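Local coordinates for protein poly-beta-hydroxybuterate polymerase (Cupriavidus necator, PDB 5T6O) that probably polymerises 3-hydroxybutyryl units from their coenzyme A thioesters into polyhydroxybutyrate without a template, this chain being its C-terminal catalytic domain, at residues 60-65 and 72-77; 26-31 and 48-53. The protein carries 1 engineered substitution. One frame throughout, in Å; residues are numbered along the deposited sequence.

Contact 1. Residues 60-65 and 72-77; sequences SLVRHV and VFLVSW
V72 opens strand 72-77 facing the helix and splits its two methyls between V65 and V62, one helical turn apart. With chi1 at 175°, CG2 stands beside the backbone N and is the branch that meets the helix more closely: V72 CG2 lies 3.6 Å from V65 CG1, the two side chains crossing at roughly a right angle. The other branch makes a looser contact, V72 CG1 to V62 CG1 at 4.3 Å. F73, next along, belongs to the opposite side of the sheet. L74 returns to the helical side, and its CD1 comes within 3.9 Å of V62 CG2, again at close to a right angle. V62 therefore spans both strand residues, one methyl for each. Beyond L74 the strand leaves the helix behind. No hydrogen bond crosses between the segments, so methyl packing alone joins them, while the helix start is fixed by S60, an N-cap whose OG accepts from R63 N at 2.8 Å. The axes of 61-65 and 72-77 lie 9.7 Å apart and run nearly antiparallel, at 159°, as suits the return step of the beta-alpha-beta unit 40-43, 61-67, 72-77. Y28 of strand 23-28 touches both V62 and V72, helix 348-358 packs on L61 and V65, and helix 89-108 covers F73 and V75 on the far side of the sheet.

Contact 2. Residues 26-31 and 48-53; sequences LQYKPL and NKYYIL
Y28 and Y50 reach for each other from opposite directions, and L26 passes across the end of the Y50 side chain at about a right angle. The two phenol rings are not stacked: their planes are turned by about 60°, and the nearest atoms are Y28 OH and Y50 CE1, 3.7 Å apart, an oblique approach. Nor do the hydroxyls bond directly, since Y28 OH and Y50 OH stay 4.0 Å apart. A water joins them instead, 2.8 Å from Y28 OH and 2.6 Å from Y50 OH. It lies in the plane of both rings, at their edges, so a single molecule gives each of these buried tyrosine hydroxyls a polar partner. L26 CD1 packs on the Y50 ring at CZ (3.7 Å) and lies 3.4 Å from Y50 OH, a van der Waals touch and not a hydrogen bond, again oblique to the ring. Y50 gets its direction from an uncommon first torsion: chi1 of 80° sets CG between the backbone N and the carbonyl carbon, sending the ring out toward strand 23-28. Y51 CB rests 4.0 Å above one face of the Y50 ring, toward its rim. In the same loop, K49 NZ forms a salt bridge with D228, and Y51 OH bonds to the same carboxylate, tying the loop to the end of helix 220-227. The arrangement fits the alpha/beta hydrolase fold: segment 48-53 lies in the loop between strand 40-43 and helix 61-67, a loop that in relatives often contributes to the oxyanion hole, and Y50 packs that loop against strand 23-28.

Overall arrangement
From the N terminus, the chain runs through strand 23-28, turns through strands 34-36 and 40-43, and comes back at 48-53, where contact 2 closes the first loop. Helix 61-67 then leads into strand 72-77, and contact 1 closes a second, shorter one. The two follow in series, neither enclosing the other, yet their centres are only about 3 Å apart. Strands 23-28 and 72-77 are antiparallel neighbours, joined where L26 N meets L74 O at 2.8 Å; L53 O similarly receives V62 N at 3.0 Å, joining loop 48-53 to helix 61-67. L74 CD2 also packs 3.4 Å from Y50 CD1, tying strand 72-77 to the loop 48-53.

Contact 1. Residues 60-65 and 72-77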
loop_
_atom_site.group_PDB
_atom_site.type_symbol
_atom_site.label_atom_id
_atom_site.label_comp_id
_atom_site.label_asym_id
_atom_site.label_seq_id
_atom_site.Cartn_x
_atom_site.Cartn_y
_atom_site.Cartn_z
ATOM N N SER A 60 -29.059 -18.132 3.547
ATOM C CA SER A 60 -28.432 -19.340 4.081
ATOM C C SER A 60 -27.683 -20.100 2.987
ATOM O O SER A 60 -28.286 -20.533 1.996
ATOM C CB SER A 60 -29.498 -20.236 4.714
ATOM O OG SER A 60 -29.004 -21.550 4.926
ATOM N N LEU A 61 -26.384 -20.327 3.198
ATOM C CA LEU A 61 -25.652 -21.208 2.303
ATOM C C LEU A 61 -26.087 -22.653 2.493
ATOM O O LEU A 61 -26.195 -23.405 1.519
ATOM C CB LEU A 61 -24.142 -21.059 2.525
ATOM C CG LEU A 61 -23.277 -21.893 1.586
ATOM C CD1 LEU A 61 -23.312 -21.327 0.171
ATOM C CD2 LEU A 61 -21.850 -22.006 2.128
ATOM N N VAL A 62 -26.342 -23.063 3.742
ATOM C CA VAL A 62 -26.811 -24.427 3.977
ATOM C C VAL A 62 -28.083 -24.693 3.188
ATOM O O VAL A 62 -28.173 -25.672 2.435
ATOM C CB VAL A 62 -27.028 -24.687 5.479
ATOM C CG1 VAL A 62 -27.762 -25.989 5.662
ATOM C CG2 VAL A 62 -25.678 -24.727 6.217
ATOM N N ARG A 63 -29.096 -23.833 3.352
ATOM C CA ARG A 63 -30.359 -24.085 2.664
ATOM C C ARG A 63 -30.162 -24.114 1.156
ATOM O O ARG A 63 -30.757 -24.939 0.457
ATOM C CB ARG A 63 -31.402 -23.038 3.046
ATOM C CG ARG A 63 -32.812 -23.378 2.543
ATOM C CD ARG A 63 -33.764 -22.198 2.705
ATOM N NE ARG A 63 -33.303 -21.030 1.949
ATOM C CZ ARG A 63 -33.622 -20.787 0.679
ATOM N NH1 ARG A 63 -34.410 -21.629 0.019
ATOM N NH2 ARG A 63 -33.155 -19.704 0.065
ATOM N N HIS A 64 -29.319 -23.224 0.633
ATOM C CA HIS A 64 -29.096 -23.212 -0.805
ATOM C C HIS A 64 -28.510 -24.537 -1.290
ATOM O O HIS A 64 -28.925 -25.062 -2.332
ATOM C CB HIS A 64 -28.182 -22.048 -1.177
ATOM C CG HIS A 64 -27.967 -21.914 -2.649
ATOM N ND1 HIS A 64 -28.874 -21.294 -3.478
ATOM C CD2 HIS A 64 -26.964 -22.356 -3.445
ATOM C CE1 HIS A 64 -28.436 -21.348 -4.725
ATOM N NE2 HIS A 64 -27.276 -21.983 -4.731
ATOM N N VAL A 65 -27.541 -25.092 -0.553
ATOM C CA VAL A 65 -26.901 -26.334 -0.993
ATOM C C VAL A 65 -27.876 -27.503 -0.883
ATOM O O VAL A 65 -27.931 -28.369 -1.766
ATOM C CB VAL A 65 -25.609 -26.588 -0.193
ATOM C CG1 VAL A 65 -25.013 -27.946 -0.540
ATOM C CG2 VAL A 65 -24.587 -25.476 -0.469
ATOM N N VAL A 72 -26.392 -32.416 3.444
ATOM C CA VAL A 72 -25.455 -31.538 4.136
ATOM C C VAL A 72 -25.347 -31.964 5.594
ATOM O O VAL A 72 -26.363 -32.081 6.290
ATOM C CB VAL A 72 -25.871 -30.059 4.027
ATOM C CG1 VAL A 72 -24.940 -29.170 4.858
ATOM C CG2 VAL A 72 -25.864 -29.599 2.559
ATOM N N PHE A 73 -24.116 -32.185 6.050
ATOM C CA PHE A 73 -23.773 -32.331 7.459
ATOM C C PHE A 73 -22.961 -31.115 7.878
ATOM O O PHE A 73 -22.306 -30.482 7.041
ATOM C CB PHE A 73 -22.943 -33.590 7.713
ATOM C CG PHE A 73 -23.664 -34.882 7.429
ATOM C CD1 PHE A 73 -24.353 -35.542 8.441
ATOM C CD2 PHE A 73 -23.576 -35.478 6.183
ATOM C CE1 PHE A 73 -24.978 -36.761 8.198
ATOM C CE2 PHE A 73 -24.213 -36.699 5.924
ATOM C CZ PHE A 73 -24.914 -37.340 6.940
ATOM N N LEU A 74 -23.006 -30.774 9.165
ATOM C CA LEU A 74 -22.318 -29.562 9.595
ATOM C C LEU A 74 -21.825 -29.710 11.025
ATOM O O LEU A 74 -22.523 -30.244 11.892
ATOM C CB LEU A 74 -23.228 -28.323 9.461
ATOM C CG LEU A 74 -22.702 -26.962 9.934
ATOM C CD1 LEU A 74 -23.284 -25.847 9.056
ATOM C CD2 LEU A 74 -23.068 -26.711 11.416
ATOM N N VAL A 75 -20.623 -29.204 11.261
ATOM C CA VAL A 75 -20.012 -29.195 12.586
ATOM C C VAL A 75 -20.468 -27.950 13.345
ATOM O O VAL A 75 -20.111 -26.830 12.979
ATOM C CB VAL A 75 -18.485 -29.230 12.467
ATOM C CG1 VAL A 75 -17.839 -29.047 13.829
ATOM C CG2 VAL A 75 -18.044 -30.525 11.799
ATOM N N SER A 76 -21.246 -28.143 14.419
ATOM C CA SER A 76 -21.619 -27.059 15.324
ATOM C C SER A 76 -20.752 -27.177 16.572
ATOM O O SER A 76 -20.942 -28.090 17.380
ATOM C CB SER A 76 -23.105 -27.122 15.677
ATOM O OG SER A 76 -23.434 -26.127 16.621
ATOM N N TRP A 77 -19.808 -26.250 16.729
ATOM C CA TRP A 77 -18.798 -26.376 17.774
ATOM C C TRP A 77 -19.387 -26.117 19.152
ATOM O O TRP A 77 -20.235 -25.236 19.334
ATOM C CB TRP A 77 -17.669 -25.376 17.542
ATOM C CG TRP A 77 -16.922 -25.575 16.259
ATOM C CD1 TRP A 77 -17.141 -24.958 15.063
ATOM C CD2 TRP A 77 -15.810 -26.437 16.074
ATOM N NE1 TRP A 77 -16.223 -25.390 14.133
ATOM C CE2 TRP A 77 -15.391 -26.300 14.733
ATOM C CE3 TRP A 77 -15.122 -27.315 16.917
ATOM C CZ2 TRP A 77 -14.312 -27.015 14.213
ATOM C CZ3 TRP A 77 -14.041 -28.017 16.400
ATOM C CH2 TRP A 77 -13.655 -27.869 15.065
#

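Contact 2. Residues 26-31 and 48-53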
loop_
_atom_site.group_PDB
_atom_site.type_symbol
_atom_site.label_atom_id
_atom_site.label_comp_id
_atom_site.label_asym_id
_atom_site.label_seq_id
_atom_site.Cartn_x
_atom_site.Cartn_y
_atom_site.Cartn_z
ATOM N N LEU A 26 -24.708 -31.771 12.819
ATOM C CA LEU A 26 -26.048 -31.570 12.278
ATOM C C LEU A 26 -26.175 -32.253 10.925
ATOM O O LEU A 26 -25.221 -32.309 10.150
ATOM C CB LEU A 26 -26.368 -30.084 12.107
ATOM C CG LEU A 26 -26.113 -29.147 13.297
ATOM C CD1 LEU A 26 -26.688 -27.748 13.023
ATOM C CD2 LEU A 26 -26.672 -29.709 14.566
ATOM N N GLN A 27 -27.373 -32.767 10.644
ATOM C CA GLN A 27 -27.737 -33.266 9.322
ATOM C C GLN A 27 -29.046 -32.600 8.941
ATOM O O GLN A 27 -29.994 -32.616 9.728
ATOM C CB GLN A 27 -27.913 -34.794 9.285
ATOM C CG GLN A 27 -28.304 -35.315 7.893
ATOM C CD GLN A 27 -28.500 -36.825 7.849
ATOM O OE1 GLN A 27 -28.951 -37.385 6.837
ATOM N NE2 GLN A 27 -28.178 -37.494 8.949
ATOM N N TYR A 28 -29.099 -31.993 7.760
ATOM C CA TYR A 28 -30.290 -31.241 7.387
ATOM C C TYR A 28 -31.310 -32.103 6.650
ATOM O O TYR A 28 -30.961 -33.054 5.946
ATOM C CB TYR A 28 -29.893 -30.022 6.548
ATOM C CG TYR A 28 -29.150 -29.042 7.422
ATOM C CD1 TYR A 28 -29.843 -28.154 8.247
ATOM C CD2 TYR A 28 -27.760 -29.035 7.466
ATOM C CE1 TYR A 28 -29.170 -27.260 9.072
ATOM C CE2 TYR A 28 -27.071 -28.156 8.312
ATOM C CZ TYR A 28 -27.783 -27.271 9.099
ATOM O OH TYR A 28 -27.113 -26.385 9.906
ATOM N N LYS A 29 -32.586 -31.775 6.857
ATOM C CA LYS A 29 -33.676 -32.481 6.188
ATOM C C LYS A 29 -33.622 -32.234 4.681
ATOM O O LYS A 29 -33.421 -31.095 4.246
ATOM C CB LYS A 29 -35.032 -32.011 6.729
ATOM C CG LYS A 29 -36.241 -32.786 6.195
ATOM C CD LYS A 29 -37.540 -32.200 6.730
ATOM C CE LYS A 29 -38.761 -32.731 5.972
ATOM N N PRO A 30 -33.803 -33.275 3.864
ATOM C CA PRO A 30 -33.842 -33.070 2.412
ATOM C C PRO A 30 -34.962 -32.119 2.027
ATOM O O PRO A 30 -36.034 -32.121 2.632
ATOM C CB PRO A 30 -34.101 -34.476 1.856
ATOM C CG PRO A 30 -33.756 -35.407 2.947
ATOM C CD PRO A 30 -33.985 -34.690 4.232
ATOM N N LEU A 31 -34.698 -31.298 1.014
ATOM C CA LEU A 31 -35.708 -30.432 0.418
ATOM C C LEU A 31 -35.980 -30.819 -1.029
ATOM O O LEU A 31 -36.735 -30.124 -1.718
ATOM C CB LEU A 31 -35.275 -28.965 0.509
ATOM C CG LEU A 31 -35.050 -28.485 1.948
ATOM C CD1 LEU A 31 -34.414 -27.102 1.974
ATOM C CD2 LEU A 31 -36.380 -28.488 2.699
ATOM N N ASN A 48 -16.381 -17.230 16.530
ATOM C CA ASN A 48 -17.833 -17.115 16.356
ATOM C C ASN A 48 -18.447 -18.473 16.002
ATOM O O ASN A 48 -17.757 -19.499 16.016
ATOM C CB ASN A 48 -18.220 -16.059 15.312
ATOM C CG ASN A 48 -18.005 -14.643 15.818
ATOM O OD1 ASN A 48 -18.438 -14.280 16.922
ATOM N ND2 ASN A 48 -17.331 -13.842 15.023
ATOM N N LYS A 49 -19.741 -18.499 15.709
ATOM C CA LYS A 49 -20.462 -19.757 15.562
ATOM C C LYS A 49 -20.812 -20.049 14.107
ATOM O O LYS A 49 -20.682 -19.204 13.220
ATOM C CB LYS A 49 -21.728 -19.738 16.423
ATOM C CG LYS A 49 -21.376 -19.660 17.916
ATOM C CD LYS A 49 -22.591 -19.315 18.752
ATOM C CE LYS A 49 -22.202 -19.224 20.230
ATOM N NZ LYS A 49 -23.427 -18.988 21.051
ATOM N N TYR A 50 -21.295 -21.277 13.878
ATOM C CA TYR A 50 -21.418 -21.782 12.509
ATOM C C TYR A 50 -22.441 -21.028 11.674
ATOM O O TYR A 50 -22.349 -21.055 10.440
ATOM C CB TYR A 50 -21.797 -23.265 12.516
ATOM C CG TYR A 50 -23.267 -23.560 12.752
ATOM C CD1 TYR A 50 -24.194 -23.517 11.703
ATOM C CD2 TYR A 50 -23.727 -23.908 14.017
ATOM C CE1 TYR A 50 -25.528 -23.780 11.922
ATOM C CE2 TYR A 50 -25.057 -24.184 14.240
ATOM C CZ TYR A 50 -25.952 -24.123 13.184
ATOM O OH TYR A 50 -27.273 -24.407 13.414
ATOM N N TYR A 51 -23.428 -20.394 12.307
ATOM C CA TYR A 51 -24.638 -20.017 11.590
ATOM C C TYR A 51 -24.453 -18.802 10.691
ATOM O O TYR A 51 -25.419 -18.390 10.037
ATOM C CB TYR A 51 -25.789 -19.794 12.575
ATOM C CG TYR A 51 -25.599 -18.686 13.583
ATOM C CD1 TYR A 51 -25.931 -17.368 13.264
ATOM C CD2 TYR A 51 -25.172 -18.962 14.878
ATOM C CE1 TYR A 51 -25.785 -16.356 14.184
ATOM C CE2 TYR A 51 -25.032 -17.940 15.819
ATOM C CZ TYR A 51 -25.337 -16.646 15.461
ATOM O OH TYR A 51 -25.196 -15.626 16.373
ATOM N N ILE A 52 -23.241 -18.240 10.609
ATOM C CA ILE A 52 -22.953 -17.367 9.473
ATOM C C ILE A 52 -23.237 -18.106 8.167
ATOM O O ILE A 52 -23.596 -17.486 7.160
ATOM C CB ILE A 52 -21.493 -16.846 9.529
ATOM C CG1 ILE A 52 -21.258 -15.749 8.477
ATOM C CG2 ILE A 52 -20.489 -17.993 9.324
ATOM C CD1 ILE A 52 -22.219 -14.588 8.570
ATOM N N LEU A 53 -23.133 -19.437 8.176
ATOM C CA LEU A 53 -23.414 -20.261 7.001
ATOM C C LEU A 53 -24.880 -20.649 6.878
ATOM O O LEU A 53 -25.254 -21.249 5.869
ATOM C CB LEU A 53 -22.573 -21.540 7.036
ATOM C CG LEU A 53 -21.063 -21.310 7.058
ATOM C CD1 LEU A 53 -20.335 -22.625 7.082
ATOM C CD2 LEU A 53 -20.659 -20.487 5.832
HETATM O O HOH W 1 -28.754 -24.671 11.300
#